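PDB 3PES: uncharacterized protein from Pseudomonas phage YuA, which is of unknown function but belongs to the YuA phage Gp49 family and folds as a small antiparallel sheet with a helix packed on it. Local coordinates for residues Met4-Glu9 against Phe79-Gly84; Asp10-Ile15 against Glu72-Ala77; Cys17-Thr22 against Gly47-Arg52; Val28-Ser33 against Tyr40-Gly45. All blocks are in the same frame, centred on the assembly; numbering follows the deposited sequence. Where two conformers were deposited one is given.

In the fold
From the N terminus, strand 6-12 runs into strand 15-25 through a tight turn. Strand 46-52 then completes an antiparallel sheet with strand 15-25 in the middle. Contact 4 closes the shortest loop. It pairs the two arms of the long excursion between strands 15-25 and 46-52. Contact 3 joins those two strands and encloses contact 4. Contact 2 encloses contact 3 and brings helix 68-82 back to the first strand. Contact 1 is outermost and joins the two ends of the chain. All four are nested and none cross. Contacts 1 and 2 bind the same helix to the same strand, while contact 4 lies about 25 Å from contact 3, centre to centre.

Contact 1: Met4-Glu9 against Phe79-Gly84; sequences MLAEFE and FDRMEG
R81 leaves the helix with CG anti to the backbone N (chi1 171°) and then bends at chi2 (54°). This lays its chain across to the strand. M82 takes the other course. Its CG is anti to the carbonyl carbon, and bends at chi2 and chi3 fold the selenium of this selenomethionine back toward the strand.

Both side chains meet at the methyl of A6. The A6 CB lies over one face of the R81 guanidinium, offset toward its rim, and is 3.4 Å from R81 NH2. The selenium of M82 touches the same methyl, with SE to A6 CB at 3.6 Å. L5 makes a lesser apolar contact, its CB 4.2 Å from the CE of M82. F8 and R81 slide past each other in opposite directions. The CD2 of F8 is 3.8 Å from the CG of R81, so the ring meets the aliphatic part of the arginine.

Water carries the polar link to the strand. Water 2 accepts from R81 NE at 2.7 Å and donates to E7 O at 2.9 Å. Water 1 accepts from E7 N at 3.1 Å and only weakly from R81 NH2.

This is helix-on-sheet packing at the surface: the last turn of helix 68-82 meets the start of edge strand 6-12 of the antiparallel sheet. F8 also packs on A77 and V78 of the helix and on I19 of strand 15-25. M82 reaches W24 of that same middle strand.

Contact 2: Asp10-Ile15 against Glu72-Ala77; sequences DRVAGI and ERIDQA
The tight part of this contact is the meeting of D10 and R73, which reach toward each other tip to tip. R73 grips one carboxylate oxygen end-on with two nitrogens, forming a salt bridge. NH1 to D10 OD2 is 2.9 Å and uses the syn lone pair. NH2 to the same OD2 is 3.2 Å and comes from above the carboxylate plane. The anti lone pair of OD2 takes the backbone N of R11 at 2.8 Å. Three N-H groups thus hold one oxygen and fix the carboxylate. This concentration of donors would be expected to favour the charged form of D10. R73 NH2 also makes a weak bond to R11 O, 2.8 Å long but bent to 122° at the hydrogen. The R73 chain turns at chi3 (64°), which brings the guanidinium edge to these oxygens. I74 CG1 lies over one guanidinium face.

The apolar part is buried and in ordinary van der Waals contact. I74 and V12 cross at about a right angle, and I74 CD1 is 4.1 Å from V12 CG2. A77 CB comes no nearer than 4.0 Å to D10 OD1. The solvent side is that of R11, whose guanidinium swings off to the turn. Its NH1 donates a hydrogen bond of 2.9 Å to O of G14, a residue of the type I' turn V12-I15 that closes the hairpin.

Strand 10-12 and helix 72-77 run nearly antiparallel, at 165°. E70, on the same helix, forms a salt bridge with R73 NE and accepts a hydrogen bond from A13 N of the hairpin turn. Between helix and sheet, V12 touches V51 of strand 46-52, and I74 packs on I19 of strand 15-25 and W49 of strand 46-52.

Contact 3: Cys17-Thr22 against Gly47-Arg52; sequences CLIVVT and GEWEVR
Strands 17-22 and 47-52 run antiparallel, their axes 149° apart, with L18-R52 and V20-E50 as hydrogen-bonded pairs and I19-V51 and V21-W49 as non-hydrogen-bonded pairs. The V20-E50 pair is closed by V20 N to E50 O at 3.0 Å and E50 N to V20 O at 2.8 Å. T22 N adds a bond to E48 O at 2.8 Å.

R52 lies obliquely across V20. Its CG is 3.6 Å from V20 CG2, and the bend at chi2 (-75°) brings the guanidinium over the valine, one face toward V20 CB. E50 then holds the guanidinium side-on. R52 NE and NH2 both donate to E50 OE1, with NH2 at 2.9 Å, in a salt bridge along the same strand. R52 NH1 bonds G56 O.

On the other face, I19 and W49 lie side by side, with I19 CG2 3.9 Å from W49 CB. C17 SG packs on V51 CG1 at 3.8 Å. W49 NE1 bonds D75 of helix 68-82. I19, V21 and W49 pack on V78 of that helix, while C17 and V51 pack on L62 of helix 60-63.

These are the second and third strands of an antiparallel beta meander, with helix 68-82 on one face, a two-layer alpha+beta architecture.

Contact 4: Val28-Ser33 against Tyr40-Gly45; sequences VPAKVS and YPAEGG
K31 CB sits over the centre of the Y40 ring. This is a CH-pi contact, with CB 3.5 Å from the ring centroid and 14° off the ring normal. The two side chains cross obliquely. Y40 has CG between its backbone N and carbonyl carbon (chi1 52°), the crowded position, which swings the ring across to the opposite arm. K31 CG is anti to the backbone N, and the chain then bends at chi2. Its far end runs on along its own arm, where NZ bonds S33 OG at 2.8 Å.

The backbone pairing places K31 CB over the ring. K31 N donates to Y40 O at 3.0 Å, and Y40 N returns a bond to K31 O. A second pair lies nearer the sheet, with V28 N to E43 O at 2.8 Å and E43 N to V28 O. The arms run antiparallel, 168° apart end to end, as two single bridges rather than a regular strand pair. They form a hairpin-like extension projecting beyond the sheet, its centre about 18 Å from the centre of the chain. P29 and P41 lie between the bridges, and a proline nitrogen has no N-H to give.

Between the bridges A30 CB packs against A42 CB at 4.2 Å. Water 4 donates to P29 O at 2.7 Å and also bonds Y40 OH. Water 3 lies between P29 O and P41 O. Farther out, G44 and G45 have positive phi where the arm leads into strand 46-52, and G45 makes a backbone bond with E25 of strand 15-25.

Contact 1: Met4-Glu9 against Phe79-Gly84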
loop_
_atom_site.group_PDB
_atom_site.type_symbol
_atom_site.label_atom_id
_atom_site.label_comp_id
_atom_site.label_asym_id
_atom_site.label_seq_id
_atom_site.Cartn_x
_atom_site.Cartn_y
_atom_site.Cartn_z
HETATM N N MSE A 4 -11.764 0.786 -6.155
HETATM C CA MSE A 4 -11.324 -0.309 -5.343
HETATM C C MSE A 4 -10.421 -1.000 -6.324
HETATM O O MSE A 4 -10.887 -1.691 -7.219
HETATM C CB MSE A 4 -12.556 -1.152 -5.012
HETATM C CG MSE A 4 -12.458 -2.051 -3.809
HETATM SE SE MSE A 4 -11.152 -3.472 -4.005
HETATM C CE MSE A 4 -11.888 -4.433 -5.510
ATOM N N LEU A 5 -9.121 -0.772 -6.195
ATOM C CA LEU A 5 -8.177 -1.294 -7.164
ATOM C C LEU A 5 -7.877 -2.770 -6.951
ATOM O O LEU A 5 -7.897 -3.556 -7.907
ATOM C CB LEU A 5 -6.895 -0.460 -7.174
ATOM C CG LEU A 5 -7.079 1.060 -7.293
ATOM C CD1 LEU A 5 -5.736 1.729 -7.208
ATOM C CD2 LEU A 5 -7.799 1.498 -8.596
ATOM N N ALA A 6 -7.637 -3.141 -5.696
ATOM C CA ALA A 6 -7.187 -4.479 -5.354
ATOM C C ALA A 6 -7.530 -4.737 -3.910
ATOM O O ALA A 6 -7.630 -3.808 -3.101
ATOM C CB ALA A 6 -5.680 -4.616 -5.569
ATOM N N GLU A 7 -7.717 -6.003 -3.577
ATOM C CA GLU A 7 -7.936 -6.412 -2.198
ATOM C C GLU A 7 -7.063 -7.623 -1.938
ATOM O O GLU A 7 -6.853 -8.450 -2.835
ATOM C CB GLU A 7 -9.403 -6.766 -1.932
ATOM N N PHE A 8 -6.528 -7.722 -0.732
ATOM C CA PHE A 8 -5.813 -8.921 -0.330
ATOM C C PHE A 8 -6.004 -9.199 1.153
ATOM O O PHE A 8 -6.221 -8.289 1.950
ATOM C CB PHE A 8 -4.325 -8.854 -0.703
ATOM C CG PHE A 8 -3.565 -7.710 -0.078
ATOM C CD1 PHE A 8 -2.841 -7.895 1.103
ATOM C CD2 PHE A 8 -3.527 -6.457 -0.696
ATOM C CE1 PHE A 8 -2.112 -6.839 1.674
ATOM C CE2 PHE A 8 -2.785 -5.406 -0.138
ATOM C CZ PHE A 8 -2.084 -5.598 1.048
ATOM N N GLU A 9 -5.940 -10.477 1.514
ATOM C CA GLU A 9 -6.036 -10.876 2.909
ATOM C C GLU A 9 -4.726 -10.567 3.635
ATOM O O GLU A 9 -3.629 -10.792 3.102
ATOM C CB GLU A 9 -6.387 -12.366 3.015
ATOM N N PHE A 79 2.631 -2.091 -1.478
ATOM C CA PHE A 79 3.607 -1.913 -2.555
ATOM C C PHE A 79 3.881 -3.234 -3.289
ATOM O O PHE A 79 3.858 -3.287 -4.519
ATOM C CB PHE A 79 4.902 -1.329 -1.978
ATOM C CG PHE A 79 5.971 -1.029 -3.015
ATOM C CD1 PHE A 79 6.211 0.267 -3.438
ATOM C CD2 PHE A 79 6.753 -2.052 -3.543
ATOM C CE1 PHE A 79 7.199 0.539 -4.403
ATOM C CE2 PHE A 79 7.739 -1.778 -4.481
ATOM C CZ PHE A 79 7.964 -0.483 -4.902
ATOM N N ASP A 80 4.123 -4.297 -2.533
ATOM C CA ASP A 80 4.479 -5.562 -3.151
ATOM C C ASP A 80 3.304 -6.101 -3.973
ATOM O O ASP A 80 3.492 -6.626 -5.055
ATOM C CB ASP A 80 4.887 -6.583 -2.087
ATOM C CG ASP A 80 6.203 -6.241 -1.408
ATOM O OD1 ASP A 80 6.994 -5.403 -1.908
ATOM O OD2 ASP A 80 6.445 -6.845 -0.348
ATOM N N ARG A 81 2.079 -5.932 -3.481
ATOM C CA ARG A 81 0.897 -6.366 -4.232
ATOM C C ARG A 81 0.743 -5.554 -5.521
ATOM O O ARG A 81 0.497 -6.118 -6.590
ATOM C CB ARG A 81 -0.352 -6.248 -3.342
ATOM C CG ARG A 81 -1.673 -6.453 -4.065
ATOM C CD ARG A 81 -1.782 -7.759 -4.842
ATOM N NE ARG A 81 -3.045 -7.795 -5.585
ATOM C CZ ARG A 81 -3.238 -7.197 -6.762
ATOM N NH1 ARG A 81 -2.269 -6.510 -7.363
ATOM N NH2 ARG A 81 -4.420 -7.274 -7.337
HETATM N N MSE A 82 0.909 -4.231 -5.422
HETATM C CA MSE A 82 0.622 -3.372 -6.566
HETATM C C MSE A 82 1.729 -3.317 -7.590
HETATM O O MSE A 82 1.486 -2.982 -8.750
HETATM C CB MSE A 82 0.256 -1.961 -6.104
HETATM C CG MSE A 82 -0.978 -1.883 -5.163
HETATM SE SE MSE A 82 -2.547 -2.777 -5.802
HETATM C CE MSE A 82 -2.895 -1.725 -7.400
ATOM N N GLU A 83 2.934 -3.668 -7.163
ATOM C CA GLU A 83 4.085 -3.679 -8.062
ATOM C C GLU A 83 4.449 -5.084 -8.542
ATOM O O GLU A 83 5.482 -5.277 -9.164
ATOM C CB GLU A 83 5.285 -2.984 -7.402
ATOM C CG GLU A 83 5.011 -1.509 -7.078
ATOM C CD GLU A 83 4.925 -0.627 -8.305
ATOM O OE1 GLU A 83 5.620 -0.933 -9.302
ATOM O OE2 GLU A 83 4.169 0.371 -8.268
ATOM N N GLY A 84 3.567 -6.047 -8.275
ATOM C CA GLY A 84 3.828 -7.449 -8.603
ATOM C C GLY A 84 3.450 -7.796 -10.030
ATOM O O GLY A 84 3.118 -6.916 -10.819
HETATM O O HOH W 1 -7.551 -7.879 -6.078
HETATM O O HOH W 2 -4.833 -9.575 -4.510
#

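Contact 2: Asp10-Ile15 against Glu72-Ala77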
loop_
_atom_site.group_PDB
_atom_site.type_symbol
_atom_site.label_atom_id
_atom_site.label_comp_id
_atom_site.label_asym_id
_atom_site.label_seq_id
_atom_site.Cartn_x
_atom_site.Cartn_y
_atom_site.Cartn_z
ATOM N N ASP A 10 -4.844 -10.013 4.837
ATOM C CA ASP A 10 -3.696 -9.762 5.679
ATOM C C ASP A 10 -4.185 -9.833 7.119
ATOM O O ASP A 10 -5.198 -10.484 7.401
ATOM C CB ASP A 10 -3.030 -8.414 5.342
ATOM C CG ASP A 10 -1.515 -8.438 5.567
ATOM O OD1 ASP A 10 -0.756 -8.462 4.566
ATOM O OD2 ASP A 10 -1.078 -8.470 6.742
ATOM N N ARG A 11 -3.447 -9.211 8.029
ATOM C CA ARG A 11 -3.798 -9.190 9.442
ATOM C C ARG A 11 -3.489 -7.814 9.978
ATOM O O ARG A 11 -2.604 -7.135 9.450
ATOM C CB ARG A 11 -3.012 -10.250 10.229
ATOM C CG ARG A 11 -3.265 -11.674 9.743
ATOM C CD ARG A 11 -2.645 -12.748 10.618
ATOM N NE ARG A 11 -3.066 -14.074 10.163
ATOM C CZ ARG A 11 -4.013 -14.814 10.735
ATOM N NH1 ARG A 11 -4.645 -14.388 11.820
ATOM N NH2 ARG A 11 -4.321 -15.997 10.224
ATOM N N VAL A 12 -4.233 -7.403 11.002
ATOM C CA VAL A 12 -3.892 -6.226 11.791
ATOM C C VAL A 12 -3.693 -6.732 13.205
ATOM O O VAL A 12 -4.609 -7.290 13.804
ATOM C CB VAL A 12 -4.985 -5.151 11.736
ATOM C CG1 VAL A 12 -4.729 -4.064 12.781
ATOM C CG2 VAL A 12 -5.053 -4.553 10.336
ATOM N N ALA A 13 -2.472 -6.571 13.711
ATOM C CA ALA A 13 -2.089 -7.102 15.012
ATOM C C ALA A 13 -2.604 -8.544 15.198
ATOM O O ALA A 13 -3.176 -8.901 16.224
ATOM C CB ALA A 13 -2.548 -6.161 16.139
ATOM N N GLY A 14 -2.409 -9.358 14.170
ATOM C CA GLY A 14 -2.741 -10.777 14.228
ATOM C C GLY A 14 -4.179 -11.157 13.922
ATOM O O GLY A 14 -4.501 -12.339 13.859
ATOM N N ILE A 15 -5.042 -10.168 13.734
ATOM C CA ILE A 15 -6.457 -10.414 13.461
ATOM C C ILE A 15 -6.701 -10.383 11.952
ATOM O O ILE A 15 -6.360 -9.396 11.304
ATOM C CB ILE A 15 -7.345 -9.369 14.154
ATOM C CG1 ILE A 15 -7.113 -9.415 15.664
ATOM C CG2 ILE A 15 -8.816 -9.609 13.834
ATOM C CD1 ILE A 15 -7.660 -8.221 16.377
ATOM N N GLU A 72 3.298 0.674 8.667
ATOM C CA GLU A 72 4.501 0.614 7.854
ATOM C C GLU A 72 4.634 -0.755 7.162
ATOM O O GLU A 72 4.947 -0.839 5.973
ATOM C CB GLU A 72 5.713 0.911 8.716
ATOM C CG GLU A 72 7.019 0.875 7.974
ATOM C CD GLU A 72 8.185 1.189 8.872
ATOM O OE1 GLU A 72 8.017 1.180 10.114
ATOM O OE2 GLU A 72 9.280 1.434 8.339
ATOM N N ARG A 73 4.352 -1.824 7.900
ATOM C CA ARG A 73 4.389 -3.175 7.342
ATOM C C ARG A 73 3.349 -3.341 6.239
ATOM O O ARG A 73 3.645 -3.848 5.169
ATOM C CB ARG A 73 4.157 -4.208 8.449
ATOM C CG ARG A 73 4.258 -5.653 7.954
ATOM C CD ARG A 73 3.836 -6.681 9.027
ATOM N NE ARG A 73 2.426 -6.578 9.427
ATOM C CZ ARG A 73 1.387 -7.008 8.709
ATOM N NH1 ARG A 73 1.558 -7.529 7.497
ATOM N NH2 ARG A 73 0.163 -6.847 9.185
ATOM N N ILE A 74 2.132 -2.882 6.482
ATOM C CA ILE A 74 1.090 -2.996 5.463
ATOM C C ILE A 74 1.370 -2.090 4.252
ATOM O O ILE A 74 1.086 -2.471 3.115
ATOM C CB ILE A 74 -0.314 -2.787 6.070
ATOM C CG1 ILE A 74 -0.617 -3.906 7.074
ATOM C CG2 ILE A 74 -1.367 -2.769 4.973
ATOM C CD1 ILE A 74 -1.806 -3.591 8.002
ATOM N N ASP A 75 1.962 -0.913 4.477
ATOM C CA ASP A 75 2.383 -0.073 3.353
ATOM C C ASP A 75 3.247 -0.908 2.398
ATOM O O ASP A 75 3.082 -0.857 1.172
ATOM C CB ASP A 75 3.244 1.094 3.826
ATOM C CG ASP A 75 2.449 2.277 4.352
ATOM O OD1 ASP A 75 1.218 2.307 4.215
ATOM O OD2 ASP A 75 3.098 3.204 4.890
ATOM N N GLN A 76 4.190 -1.669 2.953
ATOM C CA GLN A 76 5.052 -2.472 2.109
ATOM C C GLN A 76 4.329 -3.644 1.450
ATOM O O GLN A 76 4.620 -3.984 0.304
ATOM C CB GLN A 76 6.271 -2.961 2.895
ATOM C CG GLN A 76 7.275 -3.700 1.999
ATOM C CD GLN A 76 7.970 -2.752 1.055
ATOM O OE1 GLN A 76 8.498 -1.731 1.490
ATOM N NE2 GLN A 76 7.997 -3.087 -0.240
ATOM N N ALA A 77 3.388 -4.251 2.163
ATOM C CA ALA A 77 2.533 -5.291 1.597
ATOM C C ALA A 77 1.729 -4.764 0.406
ATOM O O ALA A 77 1.561 -5.459 -0.607
ATOM C CB ALA A 77 1.613 -5.850 2.686
#

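Contact 3: Cys17-Thr22 against Gly47-Arg52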
loop_
_atom_site.group_PDB
_atom_site.type_symbol
_atom_site.label_atom_id
_atom_site.label_comp_id
_atom_site.label_asym_id
_atom_site.label_seq_id
_atom_site.Cartn_x
_atom_site.Cartn_y
_atom_site.Cartn_z
ATOM N N CYS A 17 -8.002 -9.820 8.257
ATOM C CA CYS A 17 -8.764 -8.751 7.638
ATOM C C CYS A 17 -8.514 -8.742 6.155
ATOM O O CYS A 17 -7.754 -9.558 5.638
ATOM C CB CYS A 17 -8.355 -7.402 8.206
ATOM S SG CYS A 17 -6.638 -6.938 7.845
ATOM N N LEU A 18 -9.170 -7.807 5.483
ATOM C CA LEU A 18 -8.919 -7.514 4.099
ATOM C C LEU A 18 -8.273 -6.140 4.040
ATOM O O LEU A 18 -8.688 -5.203 4.737
ATOM C CB LEU A 18 -10.239 -7.508 3.345
ATOM C CG LEU A 18 -10.334 -7.785 1.867
ATOM C CD1 LEU A 18 -9.727 -9.129 1.517
ATOM C CD2 LEU A 18 -11.803 -7.783 1.521
ATOM N N ILE A 19 -7.253 -6.015 3.210
ATOM C CA ILE A 19 -6.705 -4.702 2.876
ATOM C C ILE A 19 -7.240 -4.341 1.491
ATOM O O ILE A 19 -7.098 -5.108 0.537
ATOM C CB ILE A 19 -5.153 -4.706 2.880
ATOM C CG1 ILE A 19 -4.611 -5.132 4.258
ATOM C CG2 ILE A 19 -4.595 -3.331 2.446
ATOM C CD1 ILE A 19 -5.058 -4.323 5.453
ATOM N N VAL A 20 -7.884 -3.184 1.389
ATOM C CA VAL A 20 -8.395 -2.711 0.116
ATOM C C VAL A 20 -7.561 -1.496 -0.286
ATOM O O VAL A 20 -7.372 -0.554 0.500
ATOM C CB VAL A 20 -9.895 -2.369 0.235
ATOM C CG1 VAL A 20 -10.399 -1.581 -0.974
ATOM C CG2 VAL A 20 -10.679 -3.652 0.401
ATOM N N VAL A 21 -7.020 -1.551 -1.498
ATOM C CA VAL A 21 -6.234 -0.453 -2.024
ATOM C C VAL A 21 -7.157 0.454 -2.830
ATOM O O VAL A 21 -7.790 0.003 -3.793
ATOM C CB VAL A 21 -5.092 -0.985 -2.916
ATOM C CG1 VAL A 21 -4.198 0.156 -3.371
ATOM C CG2 VAL A 21 -4.261 -2.038 -2.176
ATOM N N THR A 22 -7.240 1.722 -2.425
ATOM C CA THR A 22 -8.185 2.669 -3.036
ATOM C C THR A 22 -7.523 3.636 -4.012
ATOM O O THR A 22 -8.200 4.240 -4.849
ATOM C CB THR A 22 -8.949 3.480 -1.982
ATOM O OG1 THR A 22 -8.022 4.222 -1.201
ATOM C CG2 THR A 22 -9.766 2.567 -1.061
ATOM N N GLY A 47 0.369 5.144 -2.104
ATOM C CA GLY A 47 -1.046 5.275 -2.386
ATOM C C GLY A 47 -1.853 5.239 -1.118
ATOM O O GLY A 47 -1.385 5.667 -0.066
ATOM N N GLU A 48 -3.070 4.728 -1.218
ATOM C CA GLU A 48 -4.001 4.750 -0.095
ATOM C C GLU A 48 -4.657 3.394 0.028
ATOM O O GLU A 48 -5.063 2.800 -0.983
ATOM C CB GLU A 48 -5.091 5.815 -0.309
ATOM C CG GLU A 48 -6.104 5.981 0.851
ATOM C CD GLU A 48 -5.489 6.513 2.167
ATOM O OE1 GLU A 48 -4.381 7.150 2.149
ATOM O OE2 GLU A 48 -6.134 6.294 3.237
ATOM N N TRP A 49 -4.772 2.920 1.261
ATOM C CA TRP A 49 -5.394 1.636 1.528
ATOM C C TRP A 49 -6.224 1.736 2.806
ATOM O O TRP A 49 -6.044 2.660 3.614
ATOM C CB TRP A 49 -4.350 0.511 1.652
ATOM C CG TRP A 49 -3.264 0.768 2.655
ATOM C CD1 TRP A 49 -2.047 1.348 2.411
ATOM C CD2 TRP A 49 -3.291 0.458 4.063
ATOM N NE1 TRP A 49 -1.317 1.414 3.574
ATOM C CE2 TRP A 49 -2.057 0.885 4.604
ATOM C CE3 TRP A 49 -4.230 -0.135 4.917
ATOM C CZ2 TRP A 49 -1.739 0.726 5.954
ATOM C CZ3 TRP A 49 -3.906 -0.288 6.262
ATOM C CH2 TRP A 49 -2.672 0.140 6.764
ATOM N N GLU A 50 -7.135 0.781 2.982
ATOM C CA GLU A 50 -7.996 0.738 4.161
ATOM C C GLU A 50 -8.120 -0.675 4.677
ATOM O O GLU A 50 -8.069 -1.630 3.905
ATOM C CB GLU A 50 -9.395 1.233 3.811
ATOM C CG GLU A 50 -9.438 2.672 3.420
ATOM C CD GLU A 50 -10.830 3.149 3.097
ATOM O OE1 GLU A 50 -11.793 2.374 3.272
ATOM O OE2 GLU A 50 -10.956 4.322 2.685
ATOM N N VAL A 51 -8.329 -0.801 5.984
ATOM C CA VAL A 51 -8.667 -2.089 6.571
ATOM C C VAL A 51 -10.170 -2.325 6.427
ATOM O O VAL A 51 -10.973 -1.422 6.712
ATOM C CB VAL A 51 -8.213 -2.196 8.045
ATOM C CG1 VAL A 51 -8.319 -3.645 8.502
ATOM C CG2 VAL A 51 -6.794 -1.687 8.245
ATOM N N ARG A 52 -10.546 -3.525 6.000
ATOM C CA ARG A 52 -11.952 -3.914 5.838
ATOM C C ARG A 52 -12.152 -5.292 6.446
ATOM O O ARG A 52 -11.191 -6.028 6.658
ATOM C CB ARG A 52 -12.338 -3.948 4.353
ATOM C CG ARG A 52 -12.083 -2.649 3.605
ATOM C CD ARG A 52 -13.089 -1.570 3.924
ATOM N NE ARG A 52 -12.878 -0.391 3.095
ATOM C CZ ARG A 52 -13.234 -0.286 1.816
ATOM N NH1 ARG A 52 -13.850 -1.277 1.186
ATOM N NH2 ARG A 52 -12.977 0.835 1.165
#

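Contact 4: Val28-Ser33 against Tyr40-Gly45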
loop_
_atom_site.group_PDB
_atom_site.type_symbol
_atom_site.label_atom_id
_atom_site.label_comp_id
_atom_site.label_asym_id
_atom_site.label_seq_id
_atom_site.Cartn_x
_atom_site.Cartn_y
_atom_site.Cartn_z
ATOM N N VAL A 28 7.775 4.846 -10.491
ATOM C CA VAL A 28 8.472 5.197 -11.726
ATOM C C VAL A 28 9.928 5.361 -11.337
ATOM O O VAL A 28 10.252 6.187 -10.477
ATOM C CB VAL A 28 7.967 6.519 -12.331
ATOM C CG1 VAL A 28 8.589 6.730 -13.707
ATOM C CG2 VAL A 28 6.453 6.480 -12.481
ATOM N N PRO A 29 10.808 4.543 -11.934
ATOM C CA PRO A 29 12.219 4.606 -11.523
ATOM C C PRO A 29 12.855 5.976 -11.762
ATOM O O PRO A 29 12.499 6.686 -12.707
ATOM C CB PRO A 29 12.908 3.519 -12.385
ATOM C CG PRO A 29 12.006 3.347 -13.560
ATOM C CD PRO A 29 10.589 3.534 -12.984
ATOM N N ALA A 30 13.809 6.310 -10.903
ATOM C CA ALA A 30 14.672 7.461 -11.108
ATOM C C ALA A 30 15.524 7.285 -12.357
ATOM O O ALA A 30 15.835 6.148 -12.747
ATOM C CB ALA A 30 15.589 7.623 -9.915
ATOM N N LYS A 31 15.913 8.397 -12.976
ATOM C CA LYS A 31 16.975 8.371 -13.982
ATOM C C LYS A 31 18.257 8.757 -13.286
ATOM O O LYS A 31 18.365 9.864 -12.733
ATOM C CB LYS A 31 16.676 9.334 -15.130
ATOM C CG LYS A 31 17.836 9.599 -16.111
ATOM C CD LYS A 31 18.259 8.360 -16.901
ATOM C CE LYS A 31 19.122 8.761 -18.090
ATOM N NZ LYS A 31 19.813 7.605 -18.716
ATOM N N VAL A 32 19.211 7.825 -13.309
ATOM C CA VAL A 32 20.444 7.903 -12.530
ATOM C C VAL A 32 21.686 7.882 -13.418
ATOM O O VAL A 32 22.724 8.444 -13.070
ATOM C CB VAL A 32 20.549 6.702 -11.572
ATOM C CG1 VAL A 32 21.875 6.725 -10.837
ATOM C CG2 VAL A 32 19.384 6.686 -10.601
ATOM N N SER A 33 21.585 7.190 -14.550
ATOM C CA SER A 33 22.719 7.105 -15.474
ATOM C C SER A 33 22.848 8.372 -16.319
ATOM O O SER A 33 21.855 9.018 -16.648
ATOM C CB SER A 33 22.625 5.859 -16.354
ATOM O OG SER A 33 21.467 5.891 -17.155
ATOM N N TYR A 40 16.684 12.599 -12.858
ATOM C CA TYR A 40 15.468 13.011 -12.148
ATOM C C TYR A 40 15.075 11.943 -11.130
ATOM O O TYR A 40 15.426 10.771 -11.281
ATOM C CB TYR A 40 14.307 13.310 -13.116
ATOM C CG TYR A 40 14.001 12.217 -14.109
ATOM C CD1 TYR A 40 13.282 11.080 -13.734
ATOM C CD2 TYR A 40 14.378 12.345 -15.448
ATOM C CE1 TYR A 40 12.982 10.084 -14.644
ATOM C CE2 TYR A 40 14.078 11.335 -16.386
ATOM C CZ TYR A 40 13.380 10.207 -15.968
ATOM O OH TYR A 40 13.069 9.189 -16.836
ATOM N N PRO A 41 14.362 12.348 -10.071
ATOM C CA PRO A 41 14.027 11.389 -9.016
ATOM C C PRO A 41 12.959 10.384 -9.407
ATOM O O PRO A 41 12.226 10.587 -10.377
ATOM C CB PRO A 41 13.526 12.276 -7.861
ATOM C CG PRO A 41 13.098 13.555 -8.505
ATOM C CD PRO A 41 14.029 13.738 -9.687
ATOM N N ALA A 42 12.869 9.323 -8.613
ATOM C CA ALA A 42 11.772 8.382 -8.725
ATOM C C ALA A 42 10.469 9.070 -8.367
ATOM O O ALA A 42 10.446 10.091 -7.658
ATOM C CB ALA A 42 12.002 7.217 -7.781
ATOM N N GLU A 43 9.376 8.503 -8.858
ATOM C CA GLU A 43 8.035 8.975 -8.534
ATOM C C GLU A 43 7.161 7.825 -8.075
ATOM O O GLU A 43 7.400 6.671 -8.410
ATOM C CB GLU A 43 7.391 9.651 -9.738
ATOM C CG GLU A 43 8.190 10.824 -10.266
ATOM C CD GLU A 43 7.508 11.563 -11.377
ATOM O OE1 GLU A 43 8.017 12.640 -11.750
ATOM O OE2 GLU A 43 6.464 11.086 -11.871
ATOM N N GLY A 44 6.134 8.148 -7.304
ATOM C CA GLY A 44 5.137 7.145 -6.973
ATOM C C GLY A 44 5.628 6.048 -6.054
ATOM O O GLY A 44 6.507 6.275 -5.215
ATOM N N GLY A 45 5.016 4.874 -6.176
ATOM C CA GLY A 45 5.283 3.760 -5.278
ATOM C C GLY A 45 4.632 3.988 -3.927
ATOM O O GLY A 45 5.181 3.600 -2.891
HETATM O O HOH W 3 10.735 9.049 -12.127
HETATM O O HOH W 4 12.130 6.599 -15.422
#